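Long-range contact in terminal uridylyltransferase 1 (Trypanosoma brucei, PDB 5IDO), which adds uridines from UTP to the 3' hydroxyl of guide RNAs, ribosomal RNAs and some mRNAs during mitochondrial RNA editing: residues A[175-180]-A[283-288]. Numbering follows the deposited sequence.
Unlike the reference sequence in segment 283-288: A286 (reference Asp).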
# COMPACT_ATOMS: atom_id res chain seq x y z
N ILE A 175 6.94 -5.71 -11.78
CA ILE A 175 8.36 -5.44 -11.65
C ILE A 175 8.61 -4.96 -10.23
O ILE A 175 7.87 -4.11 -9.73
CB ILE A 175 8.85 -4.37 -12.66
CG1 ILE A 175 8.59 -4.83 -14.10
CG2 ILE A 175 10.33 -4.07 -12.45
CD1 ILE A 175 8.98 -3.81 -15.14
N LYS A 176 9.62 -5.50 -9.57
CA LYS A 176 9.97 -5.01 -8.25
C LYS A 176 11.36 -4.41 -8.27
O LYS A 176 12.31 -5.04 -8.73
CB LYS A 176 9.90 -6.11 -7.20
CG LYS A 176 8.50 -6.36 -6.65
CD LYS A 176 8.56 -6.93 -5.25
CE LYS A 176 9.10 -5.92 -4.25
NZ LYS A 176 8.15 -4.80 -3.98
N HIS A 177 11.48 -3.18 -7.78
CA HIS A 177 12.78 -2.55 -7.65
C HIS A 177 13.20 -2.51 -6.19
O HIS A 177 12.50 -1.94 -5.36
CB HIS A 177 12.78 -1.15 -8.23
CG HIS A 177 14.06 -0.42 -8.04
ND1 HIS A 177 14.17 0.70 -7.24
CD2 HIS A 177 15.31 -0.65 -8.53
CE1 HIS A 177 15.42 1.13 -7.26
NE2 HIS A 177 16.13 0.33 -8.03
N HIS A 178 14.33 -3.13 -5.89
CA HIS A 178 14.88 -3.17 -4.54
C HIS A 178 16.04 -2.19 -4.43
O HIS A 178 17.17 -2.51 -4.82
CB HIS A 178 15.36 -4.58 -4.19
CG HIS A 178 14.37 -5.66 -4.51
ND1 HIS A 178 13.33 -5.99 -3.68
CD2 HIS A 178 14.29 -6.50 -5.57
CE1 HIS A 178 12.64 -6.98 -4.21
NE2 HIS A 178 13.21 -7.31 -5.36
N ALA A 179 15.77 -1.00 -3.90
CA ALA A 179 16.80 0.03 -3.79
C ALA A 179 17.90 -0.37 -2.82
O ALA A 179 17.63 -1.01 -1.79
CB ALA A 179 16.18 1.35 -3.38
N SER A 180 19.13 -0.00 -3.15
CA SER A 180 20.28 -0.22 -2.29
C SER A 180 20.34 0.84 -1.19
O SER A 180 19.73 1.89 -1.30
CB SER A 180 21.59 -0.19 -3.09
OG SER A 180 21.50 -0.97 -4.28
N ILE A 283 14.31 4.53 -4.51
CA ILE A 283 13.15 4.09 -3.76
C ILE A 283 12.70 2.69 -4.16
O ILE A 283 12.74 2.32 -5.34
CB ILE A 283 11.96 5.07 -3.91
CG1 ILE A 283 11.41 5.07 -5.34
CG2 ILE A 283 12.36 6.49 -3.52
CD1 ILE A 283 10.13 5.86 -5.49
N ASP A 284 12.31 1.90 -3.17
CA ASP A 284 11.68 0.62 -3.43
C ASP A 284 10.32 0.86 -4.08
O ASP A 284 9.55 1.69 -3.62
CB ASP A 284 11.52 -0.19 -2.14
CG ASP A 284 12.82 -0.38 -1.39
OD1 ASP A 284 13.87 -0.59 -2.03
OD2 ASP A 284 12.79 -0.32 -0.14
N PHE A 285 10.03 0.14 -5.16
CA PHE A 285 8.69 0.22 -5.72
C PHE A 285 8.26 -1.09 -6.36
O PHE A 285 9.09 -1.93 -6.71
CB PHE A 285 8.57 1.37 -6.73
CG PHE A 285 9.49 1.27 -7.93
CD1 PHE A 285 9.18 0.44 -9.01
CD2 PHE A 285 10.63 2.04 -8.01
CE1 PHE A 285 10.00 0.36 -10.11
CE2 PHE A 285 11.47 1.98 -9.12
CZ PHE A 285 11.15 1.13 -10.17
N ALA A 286 6.95 -1.27 -6.47
CA ALA A 286 6.35 -2.34 -7.26
C ALA A 286 5.61 -1.73 -8.44
O ALA A 286 4.84 -0.78 -8.27
CB ALA A 286 5.41 -3.18 -6.41
N LEU A 287 5.84 -2.25 -9.64
CA LEU A 287 5.20 -1.73 -10.84
C LEU A 287 4.24 -2.76 -11.42
O LEU A 287 4.66 -3.84 -11.83
CB LEU A 287 6.25 -1.32 -11.88
CG LEU A 287 5.85 -0.72 -13.24
CD1 LEU A 287 7.01 0.06 -13.82
CD2 LEU A 287 5.42 -1.79 -14.24
N SER A 288 2.95 -2.44 -11.45
CA SER A 288 1.96 -3.34 -12.05
C SER A 288 1.19 -2.62 -13.15
O SER A 288 1.37 -1.42 -13.36
CB SER A 288 1.00 -3.87 -10.99
OG SER A 288 0.32 -2.81 -10.35
O HOH W 1 15.78 -2.01 0.04
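Strands 174-177 and 285-288 pair in the catalytic palm of this nucleotidyltransferase, with K176 beside A286 on the active-site face. The strands run antiparallel at 165°. I175 with L287 and H177 with F285 are hydrogen-bonded pairs, and K176 with A286 is the non-hydrogen-bonded pair between them. I175 N and O bond L287 O and N. H177 N reaches F285 O at 2.9 Å, nearly straight. The return bond from F285 N to H177 O is longer, 3.2 Å.

On the face of H177 and F285, H177 CB sits over one face of the F285 ring, 3.5 Å from its centroid, a CH-pi contact. The two rings are tilted by 29° and slid apart, with little overlap. With CG trans to N (chi1 176°), the H177 ring reaches past F285 toward I283, where ND1 donates to I283 O at 2.9 Å, almost in the ring plane. This bond fixes the ring's rotation and ties the strand to the residues leading into 285-288. Further along, D284 OD1 accepts from A179 N at 2.7 Å, and a water lies within hydrogen-bonding distance of both D284 OD1 and A179 O. I175 and L287 lie side by side through their CB atoms.

The K176 chain bends near its end, bringing NZ 4.0 Å from A286 CB. A286 is changed in this structure; the native Asp is probably important for catalysis. The A286 side chain lies near D125 and about 7 Å from a bound magnesium ion, while K176 forms a salt bridge with D123. D123 and D125 probably bind the catalytic magnesium. Helix 143-156 packs on I175 and L287. F159 meets the H177 ring and F126 the F285 ring, both edge-to-face. Strand 285-288 lies between 124-130 and 174-177, and 164-167 borders 174-177 on its other side.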